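Local coordinates for RNA-binding protein RO60 (Deinococcus radiodurans, PDB 2NVO) that binds several small RNAs that accumulate during recovery from ultraviolet irradiation and contributes to the resistance of the bacterium to that radiation, at residues L50-S60 and M512-A522; R364-M375 and D456-E467. All coordinates share one frame; numbering follows the deposited sequence.

Contact 1. Residues L50-S60 and M512-A522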
# COMPACT_ATOMS: atom_id res chain seq x y z
N LEU A 50 9.35 6.66 -1.93
CA LEU A 50 8.26 7.61 -2.09
C LEU A 50 7.77 7.68 -3.53
O LEU A 50 6.61 7.96 -3.77
CB LEU A 50 8.69 9.01 -1.63
CG LEU A 50 9.13 9.11 -0.17
CD1 LEU A 50 9.45 10.55 0.20
CD2 LEU A 50 8.06 8.53 0.72
N GLY A 51 8.66 7.44 -4.48
CA GLY A 51 8.31 7.53 -5.88
C GLY A 51 8.41 8.96 -6.34
O GLY A 51 7.85 9.34 -7.37
N VAL A 52 9.11 9.76 -5.54
CA VAL A 52 9.35 11.15 -5.86
C VAL A 52 10.73 11.52 -5.31
O VAL A 52 11.22 10.92 -4.34
CB VAL A 52 8.28 12.06 -5.23
CG1 VAL A 52 8.72 12.49 -3.84
CG2 VAL A 52 8.03 13.27 -6.10
N ASP A 53 11.35 12.52 -5.93
CA ASP A 53 12.70 12.95 -5.56
C ASP A 53 12.65 14.15 -4.59
O ASP A 53 13.32 15.16 -4.78
CB ASP A 53 13.47 13.30 -6.84
CG ASP A 53 14.91 13.67 -6.58
OD1 ASP A 53 15.42 13.41 -5.46
OD2 ASP A 53 15.54 14.22 -7.51
N GLY A 54 11.82 14.03 -3.55
CA GLY A 54 11.66 15.08 -2.56
C GLY A 54 11.11 14.47 -1.29
O GLY A 54 11.02 13.25 -1.20
N GLY A 55 10.72 15.30 -0.32
CA GLY A 55 10.20 14.78 0.93
C GLY A 55 8.68 14.70 0.95
O GLY A 55 8.05 15.14 1.92
N THR A 56 8.08 14.15 -0.09
CA THR A 56 6.62 14.13 -0.19
C THR A 56 6.13 12.73 -0.53
O THR A 56 6.58 12.14 -1.49
CB THR A 56 6.11 15.05 -1.31
OG1 THR A 56 6.61 16.38 -1.11
CG2 THR A 56 4.57 15.09 -1.30
N PHE A 57 5.22 12.19 0.27
CA PHE A 57 4.56 10.94 -0.08
C PHE A 57 3.14 11.24 -0.57
O PHE A 57 2.30 11.71 0.18
CB PHE A 57 4.52 9.97 1.10
CG PHE A 57 3.91 8.64 0.76
CD1 PHE A 57 4.46 7.84 -0.23
CD2 PHE A 57 2.80 8.18 1.44
CE1 PHE A 57 3.90 6.61 -0.56
CE2 PHE A 57 2.24 6.94 1.13
CZ PHE A 57 2.78 6.16 0.12
N TYR A 58 2.88 10.95 -1.84
CA TYR A 58 1.54 11.06 -2.39
C TYR A 58 0.84 9.75 -2.12
O TYR A 58 1.11 8.74 -2.78
CB TYR A 58 1.57 11.38 -3.88
CG TYR A 58 2.03 12.80 -4.16
CD1 TYR A 58 1.17 13.87 -4.02
CD2 TYR A 58 3.34 13.05 -4.55
CE1 TYR A 58 1.58 15.17 -4.28
CE2 TYR A 58 3.77 14.34 -4.80
CZ TYR A 58 2.89 15.39 -4.67
OH TYR A 58 3.32 16.66 -4.92
N ALA A 59 -0.03 9.77 -1.12
CA ALA A 59 -0.56 8.55 -0.53
C ALA A 59 -1.86 8.41 -1.21
O ALA A 59 -2.87 8.96 -0.76
CB ALA A 59 -0.75 8.72 0.97
N SER A 60 -1.85 7.69 -2.31
CA SER A 60 -2.72 8.13 -3.37
C SER A 60 -3.79 7.24 -3.97
O SER A 60 -4.08 6.13 -3.53
CB SER A 60 -1.90 8.78 -4.47
OG SER A 60 -1.75 10.16 -4.20
N MET A 512 12.34 16.16 7.01
CA MET A 512 10.95 16.57 6.80
C MET A 512 10.25 15.69 5.78
O MET A 512 10.82 15.32 4.76
CB MET A 512 10.88 18.02 6.32
CG MET A 512 11.57 18.99 7.24
SD MET A 512 11.56 20.69 6.61
CE MET A 512 9.97 21.28 7.18
N LEU A 513 8.98 15.40 6.05
CA LEU A 513 8.17 14.59 5.13
C LEU A 513 6.76 15.16 5.07
O LEU A 513 6.16 15.40 6.11
CB LEU A 513 8.09 13.15 5.64
CG LEU A 513 7.19 12.23 4.80
CD1 LEU A 513 7.84 11.99 3.48
CD2 LEU A 513 6.91 10.90 5.53
N ASP A 514 6.25 15.36 3.86
CA ASP A 514 4.85 15.73 3.65
C ASP A 514 4.12 14.50 3.14
O ASP A 514 4.57 13.85 2.19
CB ASP A 514 4.74 16.83 2.59
CG ASP A 514 5.21 18.19 3.07
OD1 ASP A 514 5.39 18.38 4.30
OD2 ASP A 514 5.37 19.09 2.23
N VAL A 515 3.00 14.17 3.76
CA VAL A 515 2.13 13.10 3.31
C VAL A 515 0.88 13.76 2.79
O VAL A 515 0.12 14.38 3.55
CB VAL A 515 1.75 12.17 4.45
CG1 VAL A 515 0.78 11.06 3.95
CG2 VAL A 515 3.01 11.58 5.11
N VAL A 516 0.66 13.63 1.49
CA VAL A 516 -0.45 14.29 0.82
C VAL A 516 -1.54 13.24 0.60
O VAL A 516 -1.37 12.31 -0.18
CB VAL A 516 -0.00 14.88 -0.53
CG1 VAL A 516 -1.16 15.66 -1.19
CG2 VAL A 516 1.20 15.79 -0.33
N GLY A 517 -2.66 13.40 1.29
CA GLY A 517 -3.69 12.38 1.32
C GLY A 517 -3.33 11.30 2.32
O GLY A 517 -2.48 11.48 3.20
N PHE A 518 -4.02 10.17 2.21
CA PHE A 518 -3.73 9.04 3.07
C PHE A 518 -4.15 7.79 2.34
O PHE A 518 -4.99 7.84 1.45
CB PHE A 518 -4.47 9.14 4.41
CG PHE A 518 -3.65 8.69 5.59
CD1 PHE A 518 -2.47 9.33 5.91
CD2 PHE A 518 -4.07 7.64 6.40
CE1 PHE A 518 -1.71 8.93 7.01
CE2 PHE A 518 -3.31 7.24 7.52
CZ PHE A 518 -2.13 7.89 7.82
N ASP A 519 -3.54 6.68 2.74
CA ASP A 519 -3.93 5.36 2.27
C ASP A 519 -3.29 4.34 3.18
O ASP A 519 -2.64 4.69 4.17
CB ASP A 519 -3.55 5.13 0.79
CG ASP A 519 -2.05 5.23 0.52
OD1 ASP A 519 -1.24 5.10 1.46
OD2 ASP A 519 -1.66 5.44 -0.66
N ALA A 520 -3.48 3.07 2.84
CA ALA A 520 -3.03 1.97 3.67
C ALA A 520 -1.51 1.92 3.83
O ALA A 520 -1.02 1.43 4.83
CB ALA A 520 -3.56 0.65 3.11
N ALA A 521 -0.77 2.44 2.86
CA ALA A 521 0.69 2.43 2.93
C ALA A 521 1.28 3.57 3.76
O ALA A 521 2.46 3.54 4.13
CB ALA A 521 1.27 2.45 1.52
N ALA A 522 0.48 4.59 4.05
CA ALA A 522 1.01 5.80 4.66
C ALA A 522 1.63 5.57 6.05
O ALA A 522 2.70 6.08 6.31
CB ALA A 522 -0.04 6.91 4.70
O HOH W 1 5.08 18.42 -0.40
O HOH W 2 -5.78 7.14 -1.13

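Contact 2. Residues R364-M375 and D456-E467. With CA (calcium ion), chain B.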
# COMPACT_ATOMS: atom_id res chain seq x y z
N ARG A 364 10.18 8.99 20.26
CA ARG A 364 9.30 9.76 21.11
C ARG A 364 8.56 10.75 20.23
O ARG A 364 9.17 11.58 19.57
CB ARG A 364 10.09 10.46 22.21
CG ARG A 364 10.89 9.47 23.06
CD ARG A 364 11.83 10.18 23.99
NE ARG A 364 11.12 11.24 24.70
CZ ARG A 364 10.35 11.06 25.77
NH1 ARG A 364 10.19 9.85 26.30
NH2 ARG A 364 9.76 12.11 26.32
N HIS A 365 7.24 10.65 20.23
CA HIS A 365 6.40 11.39 19.28
C HIS A 365 5.67 12.50 19.98
O HIS A 365 5.25 12.35 21.12
CB HIS A 365 5.36 10.44 18.64
CG HIS A 365 5.91 9.56 17.57
ND1 HIS A 365 5.39 9.53 16.29
CD2 HIS A 365 6.94 8.68 17.58
CE1 HIS A 365 6.08 8.67 15.56
NE2 HIS A 365 7.03 8.14 16.32
N LEU A 366 5.48 13.63 19.28
CA LEU A 366 4.54 14.65 19.70
C LEU A 366 3.58 14.81 18.51
O LEU A 366 4.01 15.16 17.42
CB LEU A 366 5.24 15.97 19.98
CG LEU A 366 4.40 17.12 20.52
CD1 LEU A 366 3.77 16.75 21.82
CD2 LEU A 366 5.22 18.42 20.69
N LEU A 367 2.31 14.52 18.75
CA LEU A 367 1.30 14.55 17.67
C LEU A 367 0.49 15.82 17.89
O LEU A 367 -0.03 16.05 18.97
CB LEU A 367 0.39 13.32 17.74
CG LEU A 367 0.66 12.09 16.85
CD1 LEU A 367 2.07 11.58 17.04
CD2 LEU A 367 -0.37 10.99 17.11
N ALA A 368 0.46 16.68 16.88
CA ALA A 368 -0.28 17.93 16.96
C ALA A 368 -1.46 17.83 15.98
O ALA A 368 -1.26 17.74 14.78
CB ALA A 368 0.63 19.07 16.60
N LEU A 369 -2.66 17.78 16.54
CA LEU A 369 -3.89 17.58 15.79
C LEU A 369 -4.60 18.90 15.54
O LEU A 369 -4.82 19.69 16.45
CB LEU A 369 -4.83 16.68 16.58
CG LEU A 369 -4.69 15.17 16.48
CD1 LEU A 369 -3.23 14.75 16.34
CD2 LEU A 369 -5.40 14.45 17.61
N ASP A 370 -4.94 19.12 14.28
CA ASP A 370 -5.94 20.11 13.89
C ASP A 370 -7.25 19.68 14.56
O ASP A 370 -7.69 18.53 14.41
CB ASP A 370 -6.05 20.10 12.35
CG ASP A 370 -6.87 21.28 11.80
OD1 ASP A 370 -7.89 21.62 12.41
OD2 ASP A 370 -6.49 21.83 10.75
N VAL A 371 -7.86 20.57 15.33
CA VAL A 371 -9.08 20.24 16.07
C VAL A 371 -10.28 21.09 15.62
O VAL A 371 -11.30 21.12 16.30
CB VAL A 371 -8.89 20.42 17.61
CG1 VAL A 371 -7.86 19.43 18.15
CG2 VAL A 371 -8.50 21.85 17.95
N SER A 372 -10.15 21.76 14.49
CA SER A 372 -11.22 22.63 14.01
C SER A 372 -12.34 21.82 13.35
O SER A 372 -12.15 20.63 13.04
CB SER A 372 -10.66 23.64 13.01
OG SER A 372 -10.11 22.98 11.89
N GLY A 373 -13.48 22.47 13.13
CA GLY A 373 -14.68 21.79 12.67
C GLY A 373 -14.60 21.07 11.33
O GLY A 373 -15.26 20.04 11.12
N SER A 374 -13.80 21.60 10.41
CA SER A 374 -13.71 20.98 9.09
C SER A 374 -13.09 19.57 9.18
O SER A 374 -13.27 18.76 8.28
CB SER A 374 -12.93 21.85 8.11
OG SER A 374 -11.56 21.94 8.50
N MET A 375 -12.40 19.28 10.28
CA MET A 375 -11.83 17.94 10.48
C MET A 375 -12.93 16.88 10.51
O MET A 375 -12.67 15.70 10.33
CB MET A 375 -10.97 17.88 11.76
CG MET A 375 -9.66 18.69 11.66
SD MET A 375 -8.49 18.12 10.42
CE MET A 375 -7.77 16.66 11.25
N ASP A 456 11.81 16.66 25.23
CA ASP A 456 12.57 15.85 24.29
C ASP A 456 11.61 15.14 23.33
O ASP A 456 10.81 14.31 23.74
CB ASP A 456 13.44 14.82 25.03
CG ASP A 456 14.73 15.43 25.59
OD1 ASP A 456 14.88 15.45 26.84
OD2 ASP A 456 15.58 15.89 24.80
N VAL A 457 11.73 15.46 22.05
CA VAL A 457 10.88 14.88 21.00
C VAL A 457 11.75 14.44 19.83
O VAL A 457 12.59 15.20 19.37
CB VAL A 457 9.85 15.93 20.49
CG1 VAL A 457 9.05 15.39 19.27
CG2 VAL A 457 8.92 16.34 21.63
N ASP A 458 11.57 13.20 19.37
CA ASP A 458 12.26 12.73 18.19
C ASP A 458 11.45 13.02 16.91
O ASP A 458 12.02 13.43 15.88
CB ASP A 458 12.47 11.22 18.27
CG ASP A 458 13.32 10.81 19.44
OD1 ASP A 458 14.38 11.44 19.62
OD2 ASP A 458 12.93 9.87 20.16
N THR A 459 10.14 12.79 16.97
CA THR A 459 9.30 12.85 15.77
C THR A 459 8.07 13.72 16.01
O THR A 459 7.28 13.43 16.90
CB THR A 459 8.79 11.45 15.43
OG1 THR A 459 9.89 10.52 15.49
CG2 THR A 459 8.16 11.43 14.03
N PHE A 460 7.94 14.81 15.27
CA PHE A 460 6.74 15.65 15.36
C PHE A 460 5.81 15.21 14.23
O PHE A 460 6.28 15.01 13.12
CB PHE A 460 7.12 17.13 15.15
CG PHE A 460 7.89 17.73 16.31
CD1 PHE A 460 7.22 18.37 17.34
CD2 PHE A 460 9.27 17.66 16.35
CE1 PHE A 460 7.94 18.93 18.40
CE2 PHE A 460 9.99 18.24 17.40
CZ PHE A 460 9.33 18.85 18.42
N VAL A 461 4.52 15.03 14.51
CA VAL A 461 3.57 14.69 13.45
C VAL A 461 2.37 15.62 13.54
O VAL A 461 1.73 15.72 14.58
CB VAL A 461 3.05 13.23 13.53
CG1 VAL A 461 2.17 12.94 12.30
CG2 VAL A 461 4.22 12.25 13.56
N VAL A 462 2.07 16.30 12.44
CA VAL A 462 0.92 17.18 12.41
C VAL A 462 -0.17 16.53 11.58
O VAL A 462 0.09 16.07 10.47
CB VAL A 462 1.28 18.55 11.78
CG1 VAL A 462 -0.02 19.39 11.51
CG2 VAL A 462 2.26 19.29 12.69
N TYR A 463 -1.39 16.49 12.11
CA TYR A 463 -2.51 15.96 11.35
C TYR A 463 -3.49 17.09 11.03
O TYR A 463 -3.97 17.77 11.94
CB TYR A 463 -3.20 14.85 12.14
CG TYR A 463 -2.47 13.53 12.08
CD1 TYR A 463 -2.56 12.72 10.95
CD2 TYR A 463 -1.69 13.09 13.15
CE1 TYR A 463 -1.89 11.50 10.88
CE2 TYR A 463 -1.00 11.86 13.09
CZ TYR A 463 -1.12 11.07 11.96
OH TYR A 463 -0.47 9.86 11.87
N THR A 464 -3.80 17.25 9.75
CA THR A 464 -4.77 18.25 9.31
C THR A 464 -5.63 17.66 8.17
O THR A 464 -5.44 16.51 7.79
CB THR A 464 -4.08 19.58 8.90
OG1 THR A 464 -5.07 20.61 8.70
CG2 THR A 464 -3.27 19.42 7.66
N ASP A 465 -6.62 18.40 7.69
CA ASP A 465 -7.39 17.89 6.56
C ASP A 465 -6.71 18.38 5.29
O ASP A 465 -5.94 17.67 4.65
CB ASP A 465 -8.89 18.26 6.63
CG ASP A 465 -9.15 19.68 7.15
OD1 ASP A 465 -8.23 20.50 7.25
OD2 ASP A 465 -10.32 19.96 7.47
N ASN A 466 -6.93 19.65 4.98
CA ASN A 466 -6.22 20.28 3.92
C ASN A 466 -5.93 21.75 4.23
O ASN A 466 -5.93 22.57 3.34
CB ASN A 466 -6.98 20.09 2.60
CG ASN A 466 -8.34 20.79 2.59
OD1 ASN A 466 -8.83 21.27 3.61
ND2 ASN A 466 -8.96 20.85 1.41
N GLU A 467 -5.67 22.09 5.50
CA GLU A 467 -5.56 23.50 5.88
C GLU A 467 -4.37 23.86 6.75
O GLU A 467 -4.54 24.38 7.85
CB GLU A 467 -6.85 23.99 6.55
CG GLU A 467 -8.06 23.84 5.69
CD GLU A 467 -9.23 24.68 6.16
OE1 GLU A 467 -9.79 25.38 5.32
OE2 GLU A 467 -9.60 24.67 7.34
CA CA B . -10.22 23.85 9.48
O HOH W 3 -8.43 22.24 9.07
O HOH W 4 -8.77 25.54 10.54

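Contact 1. Residues L50-S60 and M512-A522
With chi1 at -177°, the ring of F57 lies opposite its own backbone N and reaches past V515 to A521 and A522, its CE2 3.9 Å from A522 CA. T56 turns OG1 away from its carbonyl carbon (chi1 -55°), which leaves CG2 opposite the backbone N and 3.6 Å from V516 CG2. The Y58 ring lies alongside V516, CD1 to CB 3.8 Å, and T56 CG2 sits over the rim of one ring face. D519 OD1 meets the F57 ring at its edge, the carboxylate plane turned 70° from the ring.

Four backbone bonds define the parallel register, with T56, F57 and Y58 facing D514, V515 and V516: D514 N and V516 N donate to G55 O and F57 O, while F57 N and A59 N donate to D514 O and V516 O. A water joins T56 OG1 (2.6 Å) to D514 OD2 (2.7 Å), and that carboxylate oxygen also accepts from the backbone N of I504 and A505.

Strand 56-59, from the chain's N-terminal part, is an outermost strand of the VWFA-like sheet, consistent with that domain closing the TROVE horseshoe into a ring. Strand 491-496 pairs with the other side of 512-517, and helix 522-530 packs against L50, L513 and V515.

Contact 2. Residues R364-M375 and D456-E467
D370 OD2 is gripped by T464 OG1 (2.8 Å), by a calcium-bound water (2.6 Å) and by T441 OG1; the T464 hydroxyl comes from the anti side, 24° out of the carboxylate plane. D370 OD1 accepts S372 N, closing an Asx turn, and also S372 OG, which it meets with its syn lone pair. The aspartate thereby positions a calcium ligand from the second shell. S374 OG, placed between its backbone N and carbonyl carbon (chi1 67°), bonds the calcium at 2.5 Å while donating to the syn lone pair of D465 OD2 (2.6 Å). S372 OG, E467 OE2 and two waters complete this MIDAS-like site. The same water also donates to D465 OD1, 4.1 Å from D370 OD2, probably easing repulsion.

T459 CB sits over the centre of the H365 ring, a CH-pi contact 5° off the normal. R364 NE reaches D456 O in the guanidinium plane, and its NH2 pairs with D405.

L366 N, A368 N and D370 N donate to T459 O, V461 O and Y463 O; T459 N, V461 N and Y463 N donate to R364 O, L366 O and A368 O. Strands 405-411 and 491-496 flank this parallel pair. Helix 445-452 covers L366, A368 and F460; helices 388-402 and 522-530 pack against Y463.

Both contacts are parallel pairings of one mixed sheet, with the same 18° angle between strand axes. Contact 1 lies at the sheet's edge, yet none of its touching residues is exposed and its centre is about 11 Å from that of the chain. Contact 2 joins interior strands and buries more surface, 944 against 589 Å², but has exposed ends at D456 and E467 and lies about 22 Å out. It is nested within the loop closed by contact 1. Strand 491-496 lies between them, and M526 of helix 522-530 touches V515 of one and V461 and Y463 of the other. Contact 1 carries mostly apolar side chains with a water between T56 and D514, whereas contact 2 ends in a polar cluster around calcium at the C-terminal ends of its strands.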